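Local atomic coordinates of cellobiose 2-epimerase (Spirochaeta thermophila DSM 6192, PDB entry 5ZIG), a protein that probably catalyses the reversible epimerization of cellobiose to 4-O-beta-D-glucopyranosyl-D-mannose. Residues L31-P36 / G40-I45; A53-V58 / Y87-H92; W65-A70 / L80-N85; A70-P75 / Y132-G137; I197-S202 / A382-S387. All coordinates share one frame; numbering follows the deposited sequence.

Contact 1 (L31-P36 / G40-I45)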
# COMPACT_ATOMS: atom_id res chain seq x y z
N LEU A 31 9.71 -5.07 15.41
CA LEU A 31 10.92 -4.63 16.10
C LEU A 31 11.80 -5.80 16.46
O LEU A 31 13.03 -5.66 16.49
CB LEU A 31 10.57 -3.85 17.37
CG LEU A 31 10.36 -2.35 17.25
CD1 LEU A 31 10.03 -1.74 18.62
CD2 LEU A 31 11.57 -1.70 16.65
N GLY A 32 11.20 -6.96 16.75
CA GLY A 32 11.96 -8.15 17.05
C GLY A 32 12.41 -8.95 15.85
O GLY A 32 12.82 -10.10 16.02
N GLN A 33 12.34 -8.39 14.63
CA GLN A 33 12.69 -9.13 13.42
C GLN A 33 13.79 -8.44 12.61
O GLN A 33 13.89 -8.65 11.40
CB GLN A 33 11.47 -9.33 12.52
CG GLN A 33 10.27 -9.91 13.22
CD GLN A 33 10.33 -11.41 13.31
OE1 GLN A 33 11.37 -12.01 13.03
NE2 GLN A 33 9.23 -12.02 13.69
N GLN A 34 14.59 -7.58 13.25
CA GLN A 34 15.74 -6.97 12.62
C GLN A 34 16.94 -7.92 12.68
O GLN A 34 17.19 -8.57 13.71
CB GLN A 34 16.06 -5.65 13.32
CG GLN A 34 14.83 -4.77 13.56
CD GLN A 34 15.18 -3.44 14.18
OE1 GLN A 34 15.81 -2.59 13.55
NE2 GLN A 34 14.76 -3.24 15.43
N ASP A 35 17.68 -7.99 11.58
CA ASP A 35 18.89 -8.80 11.42
C ASP A 35 20.09 -8.11 12.06
O ASP A 35 20.56 -7.08 11.56
CB ASP A 35 19.15 -9.02 9.92
CG ASP A 35 20.15 -10.12 9.65
OD1 ASP A 35 21.16 -10.24 10.38
OD2 ASP A 35 19.94 -10.85 8.65
N PRO A 36 20.63 -8.66 13.16
CA PRO A 36 21.77 -8.01 13.84
C PRO A 36 23.13 -8.30 13.21
O PRO A 36 24.12 -7.70 13.63
CB PRO A 36 21.70 -8.58 15.25
CG PRO A 36 21.16 -10.00 15.02
CD PRO A 36 20.21 -9.90 13.84
N GLY A 40 18.98 -4.49 8.18
CA GLY A 40 17.65 -4.72 7.63
C GLY A 40 16.85 -5.69 8.52
O GLY A 40 17.19 -5.94 9.67
N PHE A 41 15.80 -6.25 7.93
CA PHE A 41 14.88 -7.16 8.59
C PHE A 41 14.88 -8.51 7.87
O PHE A 41 15.15 -8.59 6.67
CB PHE A 41 13.44 -6.62 8.60
CG PHE A 41 13.24 -5.38 9.44
CD1 PHE A 41 13.92 -4.21 9.15
CD2 PHE A 41 12.38 -5.41 10.54
CE1 PHE A 41 13.74 -3.07 9.92
CE2 PHE A 41 12.21 -4.28 11.32
CZ PHE A 41 12.88 -3.11 11.00
N TYR A 42 14.57 -9.58 8.63
CA TYR A 42 14.61 -10.92 8.06
C TYR A 42 13.67 -11.03 6.87
O TYR A 42 12.64 -10.35 6.80
CB TYR A 42 14.27 -12.00 9.11
CG TYR A 42 15.29 -12.06 10.23
CD1 TYR A 42 16.60 -12.41 9.96
CD2 TYR A 42 14.95 -11.72 11.55
CE1 TYR A 42 17.56 -12.44 10.97
CE2 TYR A 42 15.89 -11.75 12.56
CZ TYR A 42 17.20 -12.12 12.26
OH TYR A 42 18.16 -12.16 13.24
N GLY A 43 14.08 -11.86 5.91
CA GLY A 43 13.43 -11.91 4.61
C GLY A 43 12.19 -12.77 4.55
O GLY A 43 11.36 -12.55 3.66
N SER A 44 12.06 -13.74 5.45
CA SER A 44 10.89 -14.61 5.50
C SER A 44 10.62 -15.07 6.92
O SER A 44 11.55 -15.52 7.61
CB SER A 44 11.08 -15.83 4.59
OG SER A 44 9.88 -16.56 4.50
N ILE A 45 9.35 -14.99 7.36
CA ILE A 45 8.93 -15.37 8.71
C ILE A 45 7.68 -16.23 8.63
O ILE A 45 6.67 -15.81 8.04
CB ILE A 45 8.64 -14.16 9.61
CG1 ILE A 45 9.80 -13.16 9.62
CG2 ILE A 45 8.25 -14.61 11.05
CD1 ILE A 45 9.35 -11.75 9.92

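Contact 2 (A53-V58 / Y87-H92)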
# COMPACT_ATOMS: atom_id res chain seq x y z
N ALA A 53 16.76 -16.36 4.10
CA ALA A 53 15.85 -15.92 3.07
C ALA A 53 16.35 -14.61 2.47
O ALA A 53 16.93 -13.77 3.17
CB ALA A 53 14.45 -15.72 3.63
N PRO A 54 16.13 -14.41 1.18
CA PRO A 54 16.43 -13.10 0.58
C PRO A 54 15.48 -12.02 1.09
O PRO A 54 14.34 -12.30 1.49
CB PRO A 54 16.25 -13.34 -0.92
CG PRO A 54 16.19 -14.82 -1.10
CD PRO A 54 15.61 -15.36 0.19
N LYS A 55 15.97 -10.78 1.05
CA LYS A 55 15.27 -9.60 1.52
C LYS A 55 14.81 -8.75 0.33
O LYS A 55 15.62 -8.38 -0.53
CB LYS A 55 16.16 -8.80 2.47
CG LYS A 55 16.90 -9.71 3.44
CD LYS A 55 17.92 -8.97 4.28
CE LYS A 55 18.28 -9.75 5.53
NZ LYS A 55 19.50 -9.23 6.18
N GLY A 56 13.51 -8.47 0.29
CA GLY A 56 12.93 -7.79 -0.83
C GLY A 56 13.03 -6.28 -0.71
O GLY A 56 13.10 -5.72 0.39
N LEU A 57 13.02 -5.63 -1.87
CA LEU A 57 12.97 -4.18 -1.93
C LEU A 57 11.69 -3.65 -1.30
O LEU A 57 11.74 -2.76 -0.44
CB LEU A 57 13.09 -3.72 -3.38
CG LEU A 57 12.81 -2.25 -3.62
CD1 LEU A 57 13.70 -1.35 -2.74
CD2 LEU A 57 12.97 -1.94 -5.13
N VAL A 58 10.54 -4.16 -1.74
CA VAL A 58 9.23 -3.76 -1.22
C VAL A 58 9.18 -3.91 0.30
O VAL A 58 8.84 -2.97 1.02
CB VAL A 58 8.10 -4.58 -1.87
CG1 VAL A 58 6.73 -4.08 -1.41
CG2 VAL A 58 8.21 -4.55 -3.39
N TYR A 87 16.76 1.96 6.74
CA TYR A 87 17.27 2.93 5.77
C TYR A 87 18.67 2.54 5.30
O TYR A 87 18.94 2.50 4.10
CB TYR A 87 17.26 4.33 6.38
CG TYR A 87 17.91 5.39 5.52
CD1 TYR A 87 17.29 5.88 4.38
CD2 TYR A 87 19.15 5.91 5.87
CE1 TYR A 87 17.87 6.85 3.62
CE2 TYR A 87 19.76 6.87 5.10
CZ TYR A 87 19.11 7.34 3.99
OH TYR A 87 19.73 8.31 3.23
N ARG A 88 19.58 2.27 6.25
CA ARG A 88 20.94 1.88 5.90
C ARG A 88 20.96 0.66 4.99
O ARG A 88 21.75 0.61 4.03
CB ARG A 88 21.75 1.60 7.17
CG ARG A 88 21.99 2.82 8.05
CD ARG A 88 22.91 2.50 9.22
NE ARG A 88 22.33 1.49 10.11
CZ ARG A 88 21.66 1.78 11.22
NH1 ARG A 88 21.50 3.04 11.59
NH2 ARG A 88 21.16 0.81 11.97
N PHE A 89 20.10 -0.33 5.26
CA PHE A 89 20.04 -1.51 4.41
C PHE A 89 19.45 -1.19 3.05
O PHE A 89 19.88 -1.76 2.03
CB PHE A 89 19.22 -2.62 5.07
CG PHE A 89 19.45 -3.97 4.44
CD1 PHE A 89 20.59 -4.71 4.72
CD2 PHE A 89 18.52 -4.50 3.55
CE1 PHE A 89 20.81 -5.96 4.12
CE2 PHE A 89 18.72 -5.74 2.95
CZ PHE A 89 19.88 -6.47 3.23
N LEU A 90 18.47 -0.29 3.01
CA LEU A 90 17.92 0.16 1.73
C LEU A 90 18.98 0.85 0.89
O LEU A 90 19.04 0.66 -0.33
CB LEU A 90 16.75 1.10 1.97
CG LEU A 90 16.16 1.64 0.69
CD1 LEU A 90 15.50 0.52 -0.11
CD2 LEU A 90 15.19 2.80 1.01
N THR A 91 19.83 1.66 1.51
CA THR A 91 20.70 2.50 0.71
C THR A 91 22.11 1.95 0.53
O THR A 91 22.84 2.48 -0.30
CB THR A 91 20.79 3.91 1.32
OG1 THR A 91 21.26 3.83 2.67
CG2 THR A 91 19.44 4.57 1.26
N HIS A 92 22.48 0.89 1.25
CA HIS A 92 23.78 0.26 1.11
C HIS A 92 23.71 -1.12 0.47
O HIS A 92 24.73 -1.59 -0.04
CB HIS A 92 24.47 0.11 2.47
CG HIS A 92 24.84 1.41 3.11
ND1 HIS A 92 23.93 2.43 3.30
CD2 HIS A 92 26.01 1.84 3.63
CE1 HIS A 92 24.53 3.44 3.90
NE2 HIS A 92 25.80 3.11 4.11

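Contact 3 (W65-A70 / L80-N85)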
# COMPACT_ATOMS: atom_id res chain seq x y z
N TRP A 65 9.08 2.80 5.77
CA TRP A 65 7.92 3.69 5.86
C TRP A 65 7.22 3.51 7.19
O TRP A 65 6.93 4.48 7.89
CB TRP A 65 6.95 3.45 4.69
CG TRP A 65 5.74 4.40 4.69
CD1 TRP A 65 5.62 5.60 4.04
CD2 TRP A 65 4.48 4.20 5.38
NE1 TRP A 65 4.39 6.15 4.27
CE2 TRP A 65 3.67 5.31 5.09
CE3 TRP A 65 3.97 3.18 6.19
CZ2 TRP A 65 2.38 5.45 5.60
CZ3 TRP A 65 2.67 3.32 6.70
CH2 TRP A 65 1.90 4.44 6.39
N THR A 66 7.01 2.26 7.61
CA THR A 66 6.25 2.01 8.83
C THR A 66 6.92 2.67 10.04
O THR A 66 6.26 3.39 10.80
CB THR A 66 6.08 0.51 9.05
OG1 THR A 66 5.10 0.00 8.13
CG2 THR A 66 5.64 0.21 10.49
N PHE A 67 8.23 2.48 10.21
CA PHE A 67 8.88 2.98 11.42
C PHE A 67 9.14 4.48 11.39
O PHE A 67 9.26 5.10 12.46
CB PHE A 67 10.18 2.21 11.68
CG PHE A 67 9.92 0.84 12.24
CD1 PHE A 67 9.58 0.68 13.57
CD2 PHE A 67 9.96 -0.27 11.43
CE1 PHE A 67 9.32 -0.58 14.09
CE2 PHE A 67 9.71 -1.53 11.93
CZ PHE A 67 9.39 -1.69 13.25
N SER A 68 9.24 5.07 10.20
CA SER A 68 9.23 6.53 10.09
C SER A 68 7.91 7.11 10.63
O SER A 68 7.91 8.04 11.44
CB SER A 68 9.43 6.92 8.64
OG SER A 68 10.72 6.53 8.18
N GLN A 69 6.79 6.58 10.16
CA GLN A 69 5.47 7.08 10.54
C GLN A 69 5.20 6.84 12.01
O GLN A 69 4.57 7.67 12.68
CB GLN A 69 4.39 6.43 9.68
CG GLN A 69 4.59 6.70 8.18
CD GLN A 69 4.25 8.12 7.80
OE1 GLN A 69 3.60 8.84 8.58
NE2 GLN A 69 4.67 8.55 6.60
N ALA A 70 5.69 5.71 12.54
CA ALA A 70 5.48 5.40 13.96
C ALA A 70 6.29 6.34 14.85
O ALA A 70 5.81 6.75 15.91
CB ALA A 70 5.84 3.94 14.24
N LEU A 80 12.76 5.14 15.55
CA LEU A 80 13.74 5.81 14.71
C LEU A 80 14.91 4.88 14.43
O LEU A 80 15.37 4.77 13.29
CB LEU A 80 14.19 7.11 15.38
CG LEU A 80 15.20 8.00 14.68
CD1 LEU A 80 14.76 8.35 13.26
CD2 LEU A 80 15.42 9.25 15.50
N GLU A 81 15.36 4.15 15.46
CA GLU A 81 16.45 3.19 15.29
C GLU A 81 16.12 2.14 14.23
O GLU A 81 16.92 1.86 13.33
CB GLU A 81 16.77 2.52 16.64
CG GLU A 81 17.45 3.47 17.61
CD GLU A 81 17.29 3.08 19.06
OE1 GLU A 81 16.50 2.15 19.37
OE2 GLU A 81 17.96 3.71 19.91
N ALA A 82 14.94 1.52 14.34
CA ALA A 82 14.53 0.55 13.34
C ALA A 82 14.43 1.20 11.97
O ALA A 82 14.85 0.62 10.97
CB ALA A 82 13.19 -0.09 13.73
N ALA A 83 13.89 2.42 11.91
CA ALA A 83 13.85 3.14 10.65
C ALA A 83 15.26 3.32 10.09
O ALA A 83 15.52 3.02 8.92
CB ALA A 83 13.15 4.48 10.82
N GLY A 84 16.18 3.80 10.92
CA GLY A 84 17.57 3.93 10.50
C GLY A 84 18.15 2.60 10.03
O GLY A 84 18.90 2.56 9.05
N ASN A 85 17.79 1.51 10.71
CA ASN A 85 18.25 0.19 10.28
C ASN A 85 17.71 -0.13 8.90
O ASN A 85 18.46 -0.56 8.01
CB ASN A 85 17.83 -0.89 11.28
CG ASN A 85 18.16 -2.29 10.78
OD1 ASN A 85 19.17 -2.50 10.08
ND2 ASN A 85 17.33 -3.26 11.12

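Contact 4 (A70-P75 / Y132-G137)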
# COMPACT_ATOMS: atom_id res chain seq x y z
N ALA A 70 5.69 5.71 12.54
CA ALA A 70 5.48 5.40 13.96
C ALA A 70 6.29 6.34 14.85
O ALA A 70 5.81 6.75 15.91
CB ALA A 70 5.84 3.94 14.24
N PHE A 71 7.51 6.69 14.43
CA PHE A 71 8.28 7.67 15.21
C PHE A 71 7.64 9.05 15.15
O PHE A 71 7.71 9.82 16.13
CB PHE A 71 9.73 7.73 14.71
CG PHE A 71 10.60 8.71 15.46
CD1 PHE A 71 11.03 8.43 16.75
CD2 PHE A 71 10.97 9.91 14.88
CE1 PHE A 71 11.84 9.34 17.44
CE2 PHE A 71 11.78 10.82 15.56
CZ PHE A 71 12.21 10.53 16.84
N LEU A 72 7.02 9.39 14.02
CA LEU A 72 6.29 10.65 13.90
C LEU A 72 5.04 10.65 14.79
O LEU A 72 4.75 11.65 15.45
CB LEU A 72 5.93 10.89 12.44
CG LEU A 72 7.01 11.43 11.50
CD1 LEU A 72 6.71 11.07 10.04
CD2 LEU A 72 7.20 12.95 11.69
N SER A 73 4.30 9.54 14.84
CA SER A 73 3.11 9.49 15.69
C SER A 73 3.46 9.38 17.17
O SER A 73 2.70 9.87 18.02
CB SER A 73 2.22 8.32 15.26
OG SER A 73 1.45 7.86 16.35
N ARG A 74 4.58 8.77 17.51
CA ARG A 74 5.03 8.58 18.89
C ARG A 74 6.55 8.41 18.89
O ARG A 74 7.06 7.39 18.41
CB ARG A 74 4.34 7.36 19.51
CG ARG A 74 3.92 7.52 20.94
CD ARG A 74 3.49 6.19 21.54
NE ARG A 74 2.05 6.11 21.77
CZ ARG A 74 1.42 5.03 22.24
NH1 ARG A 74 2.10 3.93 22.53
NH2 ARG A 74 0.10 5.05 22.42
N PRO A 75 7.29 9.38 19.42
CA PRO A 75 8.74 9.45 19.17
C PRO A 75 9.56 8.52 20.06
O PRO A 75 10.49 8.94 20.76
CB PRO A 75 9.05 10.93 19.41
CG PRO A 75 8.04 11.35 20.41
CD PRO A 75 6.79 10.59 20.09
N TYR A 132 10.93 8.78 5.65
CA TYR A 132 12.13 8.78 6.49
C TYR A 132 12.68 10.19 6.63
O TYR A 132 13.13 10.58 7.71
CB TYR A 132 13.19 7.85 5.90
CG TYR A 132 14.40 7.73 6.80
CD1 TYR A 132 14.24 7.28 8.09
CD2 TYR A 132 15.67 8.12 6.39
CE1 TYR A 132 15.29 7.19 8.95
CE2 TYR A 132 16.77 8.01 7.26
CZ TYR A 132 16.55 7.54 8.55
OH TYR A 132 17.55 7.39 9.48
N HIS A 133 12.69 10.95 5.54
CA HIS A 133 13.19 12.32 5.59
C HIS A 133 12.40 13.14 6.60
O HIS A 133 12.98 13.78 7.49
CB HIS A 133 13.13 12.94 4.20
CG HIS A 133 13.36 14.41 4.19
ND1 HIS A 133 14.62 14.96 4.24
CD2 HIS A 133 12.50 15.45 4.17
CE1 HIS A 133 14.53 16.28 4.24
NE2 HIS A 133 13.25 16.61 4.18
N THR A 134 11.06 13.08 6.52
CA THR A 134 10.20 13.76 7.48
C THR A 134 10.50 13.33 8.92
O THR A 134 10.62 14.17 9.81
CB THR A 134 8.72 13.50 7.15
OG1 THR A 134 8.44 13.93 5.82
CG2 THR A 134 7.81 14.28 8.10
N ALA A 135 10.65 12.03 9.16
CA ALA A 135 10.78 11.58 10.54
C ALA A 135 12.18 11.80 11.10
O ALA A 135 12.32 12.03 12.31
CB ALA A 135 10.40 10.10 10.66
N SER A 136 13.22 11.72 10.27
CA SER A 136 14.59 11.80 10.76
C SER A 136 15.28 13.11 10.41
O SER A 136 16.36 13.38 10.96
CB SER A 136 15.43 10.61 10.24
OG SER A 136 15.67 10.71 8.84
N GLY A 137 14.70 13.93 9.54
CA GLY A 137 15.44 15.07 9.04
C GLY A 137 16.57 14.76 8.08
O GLY A 137 17.24 15.69 7.64

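Contact 5 (I197-S202 / A382-S387)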
# COMPACT_ATOMS: atom_id res chain seq x y z
N ILE A 197 2.72 4.05 -7.76
CA ILE A 197 3.47 5.23 -8.14
C ILE A 197 2.70 6.48 -7.74
O ILE A 197 3.27 7.43 -7.17
CB ILE A 197 3.78 5.22 -9.65
CG1 ILE A 197 4.86 4.18 -9.95
CG2 ILE A 197 4.26 6.60 -10.08
CD1 ILE A 197 4.74 3.56 -11.33
N LEU A 198 1.40 6.50 -8.02
CA LEU A 198 0.56 7.57 -7.50
C LEU A 198 0.75 7.71 -6.00
O LEU A 198 0.97 8.82 -5.48
CB LEU A 198 -0.90 7.29 -7.86
CG LEU A 198 -1.91 8.25 -7.25
CD1 LEU A 198 -1.89 9.60 -7.95
CD2 LEU A 198 -3.32 7.64 -7.28
N GLU A 199 0.74 6.58 -5.28
CA GLU A 199 0.83 6.60 -3.83
C GLU A 199 2.11 7.27 -3.37
O GLU A 199 2.09 8.16 -2.49
CB GLU A 199 0.72 5.17 -3.29
CG GLU A 199 1.15 4.97 -1.85
CD GLU A 199 1.26 3.50 -1.49
OE1 GLU A 199 2.15 2.79 -2.01
OE2 GLU A 199 0.42 3.03 -0.70
N ALA A 200 3.24 6.88 -3.97
CA ALA A 200 4.52 7.51 -3.68
C ALA A 200 4.48 9.00 -3.95
O ALA A 200 5.00 9.80 -3.17
CB ALA A 200 5.62 6.85 -4.54
N TYR A 201 3.90 9.40 -5.09
CA TYR A 201 4.01 10.79 -5.53
C TYR A 201 3.18 11.71 -4.66
O TYR A 201 3.65 12.81 -4.31
CB TYR A 201 3.59 10.91 -6.99
CG TYR A 201 4.62 10.39 -7.98
CD1 TYR A 201 5.76 9.72 -7.53
CD2 TYR A 201 4.47 10.57 -9.34
CE1 TYR A 201 6.72 9.24 -8.43
CE2 TYR A 201 5.43 10.07 -10.26
CZ TYR A 201 6.55 9.42 -9.79
OH TYR A 201 7.51 8.94 -10.68
N SER A 202 1.95 11.31 -4.30
CA SER A 202 1.17 12.08 -3.33
C SER A 202 2.02 12.43 -2.11
O SER A 202 2.04 13.59 -1.67
CB SER A 202 -0.08 11.31 -2.90
OG SER A 202 -1.03 11.22 -3.96
N ALA A 382 4.78 -7.17 4.88
CA ALA A 382 5.62 -6.44 5.81
C ALA A 382 4.72 -5.74 6.82
O ALA A 382 3.66 -6.25 7.17
CB ALA A 382 6.51 -5.44 5.05
N SER A 383 5.16 -4.62 7.32
CA SER A 383 4.43 -3.91 8.33
C SER A 383 3.62 -2.69 7.88
O SER A 383 3.16 -2.00 8.69
CB SER A 383 5.39 -3.48 9.40
OG SER A 383 6.17 -2.46 8.99
N TYR A 384 3.43 -2.51 6.59
CA TYR A 384 2.77 -1.37 6.02
C TYR A 384 1.25 -1.31 5.93
O TYR A 384 0.69 -0.41 6.41
CB TYR A 384 3.45 -1.02 4.69
CG TYR A 384 2.63 -0.49 3.59
CD1 TYR A 384 2.47 0.85 3.40
CD2 TYR A 384 2.11 -1.33 2.69
CE1 TYR A 384 1.76 1.33 2.34
CE2 TYR A 384 1.43 -0.88 1.62
CZ TYR A 384 1.24 0.45 1.44
OH TYR A 384 0.55 0.81 0.35
N HIS A 385 0.60 -2.27 5.34
CA HIS A 385 -0.82 -2.24 5.18
C HIS A 385 -1.58 -2.06 6.52
O HIS A 385 -2.39 -1.18 6.65
CB HIS A 385 -1.29 -3.47 4.42
CG HIS A 385 -1.15 -3.40 2.93
ND1 HIS A 385 -1.96 -2.63 2.14
CD2 HIS A 385 -0.32 -4.04 2.09
CE1 HIS A 385 -1.63 -2.79 0.88
NE2 HIS A 385 -0.65 -3.65 0.82
N ASN A 386 -1.25 -2.87 7.50
CA ASN A 386 -1.88 -2.82 8.79
C ASN A 386 -1.47 -1.63 9.65
O ASN A 386 -2.33 -1.06 10.24
CB ASN A 386 -1.86 -4.18 9.53
CG ASN A 386 -0.47 -4.71 9.83
OD1 ASN A 386 0.51 -4.04 9.63
ND2 ASN A 386 -0.42 -5.92 10.35
N SER A 387 -0.21 -1.26 9.71
CA SER A 387 0.18 -0.10 10.45
C SER A 387 -0.49 1.12 9.83
O SER A 387 -0.95 1.95 10.55
CB SER A 387 1.64 0.17 10.44
OG SER A 387 2.35 -0.66 11.29

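Contact 1 (L31-P36 / G40-I45)
Gln34 and Phe41 each turn CG away from their own carbonyl carbon and beside the backbone N (chi1 -46° and -67°), and the glutamine chain, extended beyond CG, then runs alongside the ring in the same direction. Gln34 CG sits over one face of Phe41, 3.8 Å from the ring centroid and displaced toward the rim, a CH-pi contact. The Gln34 amide lies nearly parallel to that ring and is fixed at both ends: Gln34 NE2 reaches a lone pair of Leu31 O at 3.2 Å, and Gln34 OE1 accepts from Asn85 ND2 on helix 77-94. Backbone bonds make a single beta bridge, with Tyr42 N to Gln33 O at 3.0 Å and Asp35 N to Gly40 O at 2.8 Å. Asp35 N also lies above one face of the Tyr42 ring, whose OH is 3.1 Å from Pro36 CD. Farther along, Gln33 bends at chi2 and lays CD against Ile45 CD1, 3.5 Å away. The chain that leaves helix 7-31 is thus folded back upon itself. Because Asp35 OD1 accepts from both Ile37 N and His38 N, the largely buried carboxylate would probably stay ionised.

Contact 2 (A53-V58 / Y87-H92)
The Phe89 ring meets Lys55 obliquely, the lysine chain passing at about a right angle to the phenylalanine side chain. Lys55 CD presses on the far end of the ring, 3.3 Å from Phe89 CZ and 3.6 Å from Phe89 CE2, which is tight packing for carbon. Nearer the lysine backbone, Lys55 CB lies 4.0 Å from Phe89 CE2, so the aliphatic chain touches the ring at more than one point along its length. Extended beyond CG, the Lys55 chain carries its ammonium past the ring, with Lys55 NZ 4.1 Å from Phe89 CZ, and NZ ends in a salt bridge to Asp35 and hydrogen bonds to Pro108 O and Gly39 O. A second, smaller touch joins Leu57 CD1 to Leu90 CD1 at 3.7 Å; both leucines place CG anti to the backbone N, which sends their branches into the gap between the segments. Strand 55-56, paired with strand 105-106, here passes into helix 57-73, with Gly56 at the N-cap position, so the contact sets the strand-to-helix junction beside helix 77-94. No hydrogen bond crosses between the segments. The interface itself is apolar, while the buried ammonium, gripped by three oxygen acceptors beyond it, would probably keep its positive charge.

Contact 3 (W65-A70 / L80-N85)
Phe67 and Ala83 bring the alpha carbons of 65-70 and 80-85 nearest in an antiparallel pair of helices, 57-73 and 77-94, which a short turn connects in the (alpha/alpha)6 barrel of the N-acylglucosamine 2-epimerase family. The two short axes approach to 8.0 Å with a signed crossing angle of -152°, and Phe67 CA is 5.0 Å from Ala83 CA. Such a small separation suits the alanines on the second helix, whose methyl groups leave the backbones able to come together. With CG beside its backbone N (chi1 -76°), Phe67 stands its ring over Ala82. The Ala82 methyl lies almost directly over the middle of one face: CB is 3.7 Å from the centroid of the Phe67 ring and only 12° off the ring normal, a CH-pi contact centred on the ring. Nearer the backbone, the stem of the same side chain meets the next alanine, with Phe67 CB 3.8 Å from Ala83 CB. The Ala83 methyl reaches on toward the first helix and lies 4.0 Å from Ser68 N. Ser68 OG, although near that methyl, turns back to hydrogen-bond with Leu64 O, so its hydroxyl is satisfied within its own helix. Leu31 of helix 7-31 packs on both Phe67 and Ala82, closing the pair from a third helix. With no hydrogen bond crossing, the cohesion rests on dispersion, the methyl-on-ring contact and the burial of carbon surface.

Contact 4 (A70-P75 / Y132-G137)
Leu72 and Ala135 form the centre of this surface contact, with Leu72 CG 3.7 Å from Ala135 CB. The leucine sets CG beside its backbone N (chi1 -79°) and straddles the neighbouring position too: Leu72 CD2 is 3.9 Å from Thr134 CG2, the two side chains crossing at about a right angle. Phe71 touches the same alanine differently. Ala135 O lies near the plane of the Phe71 ring at its edge, 3.5 Å from Phe71 CE2, so that a weakly positive C-H rim probably faces the carbonyl oxygen. That pose follows from CG standing anti to the backbone N (chi1 -180°), which also brings the ring against Tyr79 and Leu80 of helix 77-94. Helices 57-73 and 119-136 both finish here, their C-terminal ends side by side, as expected for neighbouring helices of an (alpha/alpha) barrel that run in a common direction. One step farther out, the last turn of the second helix is tied down by Ser136. Its OG donates to Tyr132 O at 2.8 Å from well above the carbonyl plane, while Ser136 N bonds the same oxygen, giving it two donors. Ser136 OG also lies over the centre of the Tyr132 ring and accepts from Asp138 N. Gly137 then leaves the helix with positive phi, its N bonded to His133 O at 2.7 Å. On the other helix Arg74 N closes the final turn on Ala70 O, and the Arg74 side chain makes a cation-pi contact with Phe23 of helix 7-31.

Contact 5 (I197-S202 / A382-S387)
Glu199 and Tyr384 bridge two backbones that stay well apart, the nearest alpha carbons across the segments, Glu199 CA and His385 CA, being 12.7 Å from each other. Segment 197-202 is a regular stretch of helix 191-208, whereas 382-387 enters helix 384-402 from a loop, where Ser387 OG bonds back to Ser383 O at 3.0 Å. Two long side chains span the gap from opposite directions. Glu199 puts CG anti to its backbone N (chi1 165°) and extends beyond it, delivering its carboxylate to the phenol. Tyr384 OH donates to Glu199 OE2 at 2.5 Å, a very short hydrogen bond; OE2 lies in the plane of the ring at its edge, and the carboxylate plane is turned 83° from the ring. The second shell fixes this pair: Arg388 makes a salt bridge to OE2, His196 bonds OE1, and Phe124 meets the Tyr384 ring edge-to-face. The centre of the contact lies about 4 Å from the centre of the chain, and a 1,2-ethanediol, probably from the crystallisation liquor though such molecules often mark pockets, is bound about 4 Å from the Glu199 side chain; both are consistent with the central pocket of an epimerase of the (alpha/alpha)6-barrel fold.

Overall arrangement
Four of the five contacts belong to the first 140 residues, and contact 5 joins the middle of the chain to its last helix. Contact 1 closes before the rest begin. Contacts 2 and 3 use helices 57-73 and 77-94, whereas contact 4 takes the end of helix 57-73 to helix 119-136 and crosses both along the sequence. Contacts 3 and 4 share Ala70, their centres about 7 Å apart; contact 1 lies about 11 Å from contact 2 and 13 Å from contact 3, centre to centre. A weak hydrogen bond between Thr66 and Ser383, with packing of Thr66 on Tyr384, joins contact 3 to contact 5, about 14 Å away between centres, so contact 3 touches the contact nearest the chain's centre.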